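Local structure of lysine-specific demethylase REF6 (Arabidopsis thaliana, 6A58) at residues R93-H96 with I97-H100; F117-V120 with S121-S124; S35-K38 with Q39-H43. The protein removes methyl groups from methylated lysine of histone H3 as a JmjC dioxygenase, and in this C-terminal piece carries the four C2H2 zinc fingers that bind DNA. All coordinates share one frame; numbering follows the deposited sequence.

Along the chain the order is contact 3, contact 1, contact 2, which fall in the first, third and fourth C2H2 zinc fingers. Each is a local contact on the helical side of its own finger: contact 3 at the start of helix 37-44, contact 1 in helix 90-101, and contact 2 at the turn from strand 116-117 into helix 120-129. The centres of contacts 1 and 2 are about 13 Å apart, and they touch where R98 NH1 reaches R118 O, joining two successive fingers inside the DNA-binding region 55-128. Contact 3 lies on the opposite side of the chain's centre, about 40 Å from contact 1 and 44 Å from contact 2, centre to centre.

Contact 1: residues R93-H96 with I97-H100; sequences RTEH and IRVH. With ZN (zinc ion), chain D.
H96 and H100, one helical turn apart in the third C2H2 finger, converge on a single zinc ion. Their rings are nearly perpendicular, with planes at 88°. H96 CG stands anti to the backbone N (chi1 166°), while H100 leans back along the helix, which brings both NE2 atoms to 2.1 Å from zinc. C78 and C83 complete the site, W80 stacks on H100 and F87 meets the H96 ring. This is the tight side. Along the backbone, I97 N bonds to R93 O in the alpha manner at 2.9 Å, whereas V99 N turns back to H96 O, also at 2.9 Å, from above the carbonyl plane, an i to i+3 bond within the stretch that separates the two zinc ligands.

The other side is looser and wet. E95 and R98 make no direct salt bridge, since OE2 is 4.6 Å from NH1 and well out of the guanidinium plane. One water bridges them, donating to E95 OE2 and accepting from R98 NH1, which also bonds to R118 O of the next finger. Coordination through NE2 of both histidines implies that, as neutral ligands, they probably carry their protons on ND1.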
loop_
_atom_site.group_PDB
_atom_site.type_symbol
_atom_site.label_atom_id
_atom_site.label_comp_id
_atom_site.label_asym_id
_atom_site.label_seq_id
_atom_site.Cartn_x
_atom_site.Cartn_y
_atom_site.Cartn_z
ATOM N N ARG A 93 -4.525 -6.706 5.204
ATOM C CA ARG A 93 -4.688 -7.383 6.496
ATOM C C ARG A 93 -6.039 -8.089 6.563
ATOM O O ARG A 93 -6.111 -9.241 6.983
ATOM C CB ARG A 93 -4.550 -6.409 7.672
ATOM C CG ARG A 93 -4.841 -7.051 9.024
ATOM C CD ARG A 93 -4.410 -6.195 10.196
ATOM N NE ARG A 93 -5.193 -4.966 10.316
ATOM C CZ ARG A 93 -5.081 -4.085 11.312
ATOM N NH1 ARG A 93 -4.210 -4.273 12.302
ATOM N NH2 ARG A 93 -5.844 -2.991 11.316
ATOM N N THR A 94 -7.104 -7.392 6.167
ATOM C CA THR A 94 -8.454 -7.972 6.173
ATOM C C THR A 94 -8.542 -9.233 5.303
ATOM O O THR A 94 -9.109 -10.243 5.729
ATOM C CB THR A 94 -9.508 -6.934 5.737
ATOM O OG1 THR A 94 -9.519 -5.856 6.679
ATOM C CG2 THR A 94 -10.903 -7.550 5.666
ATOM N N GLU A 95 -7.983 -9.170 4.097
ATOM C CA GLU A 95 -7.907 -10.346 3.222
ATOM C C GLU A 95 -7.143 -11.491 3.892
ATOM O O GLU A 95 -7.596 -12.636 3.872
ATOM C CB GLU A 95 -7.279 -9.994 1.867
ATOM C CG GLU A 95 -8.238 -9.263 0.936
ATOM C CD GLU A 95 -7.695 -9.062 -0.471
ATOM O OE1 GLU A 95 -6.514 -9.380 -0.735
ATOM O OE2 GLU A 95 -8.465 -8.578 -1.323
ATOM N N HIS A 96 -6.002 -11.171 4.500
ATOM C CA HIS A 96 -5.200 -12.170 5.214
ATOM C C HIS A 96 -5.945 -12.876 6.347
ATOM O O HIS A 96 -5.815 -14.095 6.504
ATOM C CB HIS A 96 -3.916 -11.558 5.774
ATOM C CG HIS A 96 -3.236 -12.429 6.781
ATOM N ND1 HIS A 96 -2.482 -13.525 6.423
ATOM C CD2 HIS A 96 -3.214 -12.379 8.133
ATOM C CE1 HIS A 96 -2.018 -14.109 7.514
ATOM N NE2 HIS A 96 -2.447 -13.434 8.564
ATOM N N ILE A 97 -6.714 -12.124 7.133
ATOM C CA ILE A 97 -7.451 -12.694 8.274
ATOM C C ILE A 97 -8.409 -13.810 7.820
ATOM O O ILE A 97 -8.646 -14.768 8.562
ATOM C CB ILE A 97 -8.193 -11.601 9.085
ATOM C CG1 ILE A 97 -7.184 -10.681 9.782
ATOM C CG2 ILE A 97 -9.109 -12.211 10.142
ATOM C CD1 ILE A 97 -7.746 -9.334 10.184
ATOM N N ARG A 98 -8.923 -13.711 6.594
ATOM C CA ARG A 98 -9.776 -14.763 6.033
ATOM C C ARG A 98 -9.076 -16.124 5.936
ATOM O O ARG A 98 -9.746 -17.157 5.963
ATOM C CB ARG A 98 -10.325 -14.365 4.660
ATOM C CG ARG A 98 -11.235 -13.145 4.680
ATOM C CD ARG A 98 -11.551 -12.683 3.272
ATOM N NE ARG A 98 -12.132 -11.344 3.276
ATOM C CZ ARG A 98 -12.155 -10.515 2.228
ATOM N NH1 ARG A 98 -11.644 -10.869 1.051
ATOM N NH2 ARG A 98 -12.702 -9.309 2.365
ATOM N N VAL A 99 -7.746 -16.128 5.824
ATOM C CA VAL A 99 -6.970 -17.381 5.832
ATOM C C VAL A 99 -7.178 -18.105 7.163
ATOM O O VAL A 99 -7.337 -19.325 7.185
ATOM C CB VAL A 99 -5.458 -17.144 5.579
ATOM C CG1 VAL A 99 -4.668 -18.447 5.662
ATOM C CG2 VAL A 99 -5.238 -16.482 4.222
ATOM N N HIS A 100 -7.190 -17.348 8.259
ATOM C CA HIS A 100 -7.410 -17.905 9.594
ATOM C C HIS A 100 -8.856 -18.321 9.835
ATOM O O HIS A 100 -9.101 -19.354 10.458
ATOM C CB HIS A 100 -7.027 -16.901 10.679
ATOM C CG HIS A 100 -5.591 -16.483 10.654
ATOM N ND1 HIS A 100 -4.550 -17.387 10.643
ATOM C CD2 HIS A 100 -5.023 -15.254 10.681
ATOM C CE1 HIS A 100 -3.403 -16.733 10.635
ATOM N NE2 HIS A 100 -3.661 -15.438 10.668
HETATM ZN ZN ZN D . -2.486 -13.728 10.645
HETATM O O HOH W 1 -11.185 -9.334 -1.326
#

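Contact 2: residues F117-V120 with S121-S124; sequences FRFV and SDFS
The F117 ring receives F123 over one face: CA of F123 stands 4.1 Å from the ring centroid, only 20° off the normal, in a CH-pi contact offset toward the rim. The two phenyl groups belong to the core of the fourth C2H2 finger, a beta-beta-alpha fold in which F117 ends the hairpin and F123 lies in the first turn of the helix. Their planes are 31° apart, and the closest carbons are CD2 of F117 and CD1 of F123, at 3.6 Å. With CG anti to the backbone N (chi1 -178°), F123 carries its ring toward the strand side, where it also packs on Y106, while F117 meets the ring of the zinc ligand H126.

F119 takes another course, its side chain touching E95 of helix 90-101 in the preceding finger. One face of its ring rests on its neighbour R118 CB, and D122 runs beside it pointing the same way, with OD2 3.3 Å from F119 CD2. That carboxylate oxygen also accepts from a water, which in turn accepts from R118 N, tying the turn before the helix to its first turn.

At the N-cap position F119 offers only its carbonyl, whose bonds from D122 N and F123 N are both weak, and its own buried N has no partner in the model. One residue further on the helix is gripped more firmly. V120 O accepts twice from S124: backbone N comes straight in at 2.8 Å, and OG, leaning back beside its own N, donates from above the carbonyl plane at 3.1 Å.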
loop_
_atom_site.group_PDB
_atom_site.type_symbol
_atom_site.label_atom_id
_atom_site.label_comp_id
_atom_site.label_asym_id
_atom_site.label_seq_id
_atom_site.Cartn_x
_atom_site.Cartn_y
_atom_site.Cartn_z
ATOM N N PHE A 117 -14.079 -18.178 -3.552
ATOM C CA PHE A 117 -12.805 -17.445 -3.528
ATOM C C PHE A 117 -12.664 -16.638 -2.242
ATOM O O PHE A 117 -13.661 -16.174 -1.684
ATOM C CB PHE A 117 -12.696 -16.541 -4.766
ATOM C CG PHE A 117 -12.930 -17.281 -6.043
ATOM C CD1 PHE A 117 -11.880 -17.920 -6.683
ATOM C CD2 PHE A 117 -14.218 -17.411 -6.561
ATOM C CE1 PHE A 117 -12.098 -18.645 -7.845
ATOM C CE2 PHE A 117 -14.442 -18.140 -7.718
ATOM C CZ PHE A 117 -13.379 -18.756 -8.357
ATOM N N ARG A 118 -11.424 -16.509 -1.770
ATOM C CA ARG A 118 -11.113 -15.766 -0.547
ATOM C C ARG A 118 -10.915 -14.277 -0.817
ATOM O O ARG A 118 -11.285 -13.448 0.017
ATOM C CB ARG A 118 -9.854 -16.334 0.116
ATOM C CG ARG A 118 -9.594 -15.796 1.518
ATOM C CD ARG A 118 -8.380 -16.434 2.183
ATOM N NE ARG A 118 -8.332 -17.885 2.011
ATOM C CZ ARG A 118 -9.138 -18.767 2.607
ATOM N NH1 ARG A 118 -10.112 -18.387 3.446
ATOM N NH2 ARG A 118 -8.979 -20.062 2.344
ATOM N N PHE A 119 -10.305 -13.956 -1.959
ATOM C CA PHE A 119 -10.013 -12.574 -2.350
ATOM C C PHE A 119 -10.793 -12.230 -3.617
ATOM O O PHE A 119 -10.977 -13.084 -4.486
ATOM C CB PHE A 119 -8.511 -12.376 -2.608
ATOM C CG PHE A 119 -7.613 -13.037 -1.593
ATOM C CD1 PHE A 119 -7.862 -12.919 -0.227
ATOM C CD2 PHE A 119 -6.497 -13.761 -2.005
ATOM C CE1 PHE A 119 -7.022 -13.523 0.702
ATOM C CE2 PHE A 119 -5.656 -14.365 -1.079
ATOM C CZ PHE A 119 -5.921 -14.248 0.277
ATOM N N VAL A 120 -11.239 -10.979 -3.716
ATOM C CA VAL A 120 -12.028 -10.527 -4.870
ATOM C C VAL A 120 -11.237 -10.585 -6.189
ATOM O O VAL A 120 -11.817 -10.872 -7.233
ATOM C CB VAL A 120 -12.632 -9.114 -4.645
ATOM C CG1 VAL A 120 -11.569 -8.024 -4.724
ATOM C CG2 VAL A 120 -13.754 -8.845 -5.640
ATOM N N SER A 121 -9.928 -10.328 -6.131
ATOM C CA SER A 121 -9.054 -10.416 -7.311
ATOM C C SER A 121 -9.016 -11.820 -7.924
ATOM O O SER A 121 -8.927 -11.960 -9.146
ATOM C CB SER A 121 -7.631 -9.957 -6.975
ATOM O OG SER A 121 -7.068 -10.738 -5.934
ATOM N N ASP A 122 -9.083 -12.848 -7.076
ATOM C CA ASP A 122 -9.188 -14.239 -7.538
ATOM C C ASP A 122 -10.538 -14.499 -8.211
ATOM O O ASP A 122 -10.606 -15.218 -9.211
ATOM C CB ASP A 122 -9.010 -15.231 -6.379
ATOM C CG ASP A 122 -7.647 -15.131 -5.705
ATOM O OD1 ASP A 122 -6.686 -14.611 -6.318
ATOM O OD2 ASP A 122 -7.540 -15.586 -4.545
ATOM N N PHE A 123 -11.604 -13.930 -7.646
ATOM C CA PHE A 123 -12.952 -14.036 -8.217
ATOM C C PHE A 123 -13.051 -13.306 -9.561
ATOM O O PHE A 123 -13.645 -13.828 -10.505
ATOM C CB PHE A 123 -13.998 -13.510 -7.218
ATOM C CG PHE A 123 -15.433 -13.623 -7.684
ATOM C CD1 PHE A 123 -15.903 -14.771 -8.326
ATOM C CD2 PHE A 123 -16.333 -12.583 -7.443
ATOM C CE1 PHE A 123 -17.225 -14.864 -8.736
ATOM C CE2 PHE A 123 -17.657 -12.677 -7.848
ATOM C CZ PHE A 123 -18.104 -13.817 -8.496
ATOM N N SER A 124 -12.460 -12.113 -9.641
ATOM C CA SER A 124 -12.407 -11.344 -10.894
ATOM C C SER A 124 -11.590 -12.056 -11.975
ATOM O O SER A 124 -11.986 -12.074 -13.141
ATOM C CB SER A 124 -11.827 -9.949 -10.648
ATOM O OG SER A 124 -12.649 -9.204 -9.768
HETATM O O HOH W 2 -9.368 -17.395 -3.538
#

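Contact 3: residues S35-K38 with Q39-H43; sequences SSEK and QLMLH. With ZN (zinc ion), chain B.
The N-terminal end of the helix in the first, degenerate C2H2 finger is capped by S36, which faces Q39 across the first turn. S36 OG accepts from Q39 N at 3.3 Å with an N-H...O angle of 161°. Its chi1 of 63° places OG between the backbone N and the carbonyl carbon; Q39 CG packs against the same oxygen at 3.5 Å. S36 therefore satisfies an amide that has no preceding turn to bond with, and its carbonyl goes on to accept from L40 N.

The next two bonds are regular alpha-helical ones, M41 N to E37 O at 2.8 Å and L42 N to K38 O at 3.0 Å. M41 bends at chi3 (-81°), curling its methyl back over the first turn: CE lies 3.7 Å from K38 CA and 4.0 Å from E37 CG. This is an exposed flank, whereas L40 points its branches into the finger, packing on Y23 and F34 of the two strands close to C25.

One turn beyond Q39, H43 N bonds to Q39 O, and H43 NE2 coordinates zinc at 2.1 Å. C25, C30 and H60 complete the site; H60 belongs to helix 60-70 of the following finger, so the metal also fastens the two units together. The inward leucine followed three residues later by a zinc histidine is the helix pattern of a C2H2 beta-beta-alpha finger, here with its fourth ligand borrowed.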
loop_
_atom_site.group_PDB
_atom_site.type_symbol
_atom_site.label_atom_id
_atom_site.label_comp_id
_atom_site.label_asym_id
_atom_site.label_seq_id
_atom_site.Cartn_x
_atom_site.Cartn_y
_atom_site.Cartn_z
ATOM N N SER A 35 13.999 18.171 8.305
ATOM C CA SER A 35 14.771 18.727 9.418
ATOM C C SER A 35 15.331 20.122 9.134
ATOM O O SER A 35 15.645 20.862 10.070
ATOM C CB SER A 35 15.921 17.782 9.784
ATOM O OG SER A 35 15.436 16.489 10.111
ATOM N N SER A 36 15.460 20.477 7.856
ATOM C CA SER A 36 16.004 21.774 7.460
ATOM C C SER A 36 15.337 22.302 6.201
ATOM O O SER A 36 14.755 21.536 5.428
ATOM C CB SER A 36 17.503 21.639 7.212
ATOM O OG SER A 36 17.755 20.755 6.130
ATOM N N GLU A 37 15.442 23.612 5.990
ATOM C CA GLU A 37 14.960 24.236 4.757
ATOM C C GLU A 37 15.690 23.673 3.540
ATOM O O GLU A 37 15.090 23.506 2.480
ATOM C CB GLU A 37 15.118 25.760 4.794
ATOM C CG GLU A 37 14.406 26.461 3.647
ATOM C CD GLU A 37 14.435 27.975 3.743
ATOM O OE1 GLU A 37 15.419 28.537 4.270
ATOM O OE2 GLU A 37 13.468 28.603 3.271
ATOM N N LYS A 38 16.984 23.396 3.706
ATOM C CA LYS A 38 17.806 22.759 2.677
ATOM C C LYS A 38 17.153 21.504 2.110
ATOM O O LYS A 38 16.994 21.373 0.898
ATOM C CB LYS A 38 19.174 22.405 3.261
ATOM C CG LYS A 38 20.121 21.723 2.294
ATOM C CD LYS A 38 21.473 21.497 2.945
ATOM C CE LYS A 38 22.569 21.371 1.918
ATOM N NZ LYS A 38 22.954 22.684 1.329
ATOM N N GLN A 39 16.763 20.594 2.995
ATOM C CA GLN A 39 16.165 19.331 2.559
ATOM C C GLN A 39 14.753 19.515 2.000
ATOM O O GLN A 39 14.330 18.750 1.135
ATOM C CB GLN A 39 16.201 18.294 3.687
ATOM C CG GLN A 39 17.617 17.903 4.105
ATOM C CD GLN A 39 18.449 17.303 2.979
ATOM O OE1 GLN A 39 17.919 16.681 2.053
ATOM N NE2 GLN A 39 19.763 17.493 3.051
ATOM N N LEU A 40 14.040 20.536 2.467
ATOM C CA LEU A 40 12.760 20.907 1.862
ATOM C C LEU A 40 12.955 21.422 0.428
ATOM O O LEU A 40 12.182 21.081 -0.460
ATOM C CB LEU A 40 12.030 21.956 2.704
ATOM C CG LEU A 40 10.722 22.491 2.106
ATOM C CD1 LEU A 40 9.712 21.368 1.938
ATOM C CD2 LEU A 40 10.149 23.626 2.940
ATOM N N MET A 41 13.973 22.254 0.215
ATOM C CA MET A 41 14.274 22.761 -1.132
ATOM C C MET A 41 14.644 21.635 -2.100
ATOM O O MET A 41 14.182 21.616 -3.247
ATOM C CB MET A 41 15.391 23.807 -1.081
ATOM C CG MET A 41 14.970 25.119 -0.441
ATOM S SD MET A 41 16.272 26.366 -0.465
ATOM C CE MET A 41 17.293 25.925 0.929
ATOM N N LEU A 42 15.451 20.688 -1.626
ATOM C CA LEU A 42 15.811 19.517 -2.426
ATOM C C LEU A 42 14.583 18.652 -2.718
ATOM O O LEU A 42 14.430 18.129 -3.825
ATOM C CB LEU A 42 16.908 18.695 -1.738
ATOM C CG LEU A 42 18.259 19.409 -1.570
ATOM C CD1 LEU A 42 19.194 18.597 -0.688
ATOM C CD2 LEU A 42 18.905 19.705 -2.917
ATOM N N HIS A 43 13.696 18.528 -1.730
ATOM C CA HIS A 43 12.423 17.838 -1.908
ATOM C C HIS A 43 11.543 18.482 -2.989
ATOM O O HIS A 43 10.936 17.773 -3.788
ATOM C CB HIS A 43 11.671 17.788 -0.575
ATOM C CG HIS A 43 10.308 17.184 -0.673
ATOM N ND1 HIS A 43 10.109 15.840 -0.900
ATOM C CD2 HIS A 43 9.077 17.735 -0.556
ATOM C CE1 HIS A 43 8.813 15.590 -0.927
ATOM N NE2 HIS A 43 8.165 16.723 -0.729
HETATM ZN ZN ZN B . 6.147 17.201 -0.892
#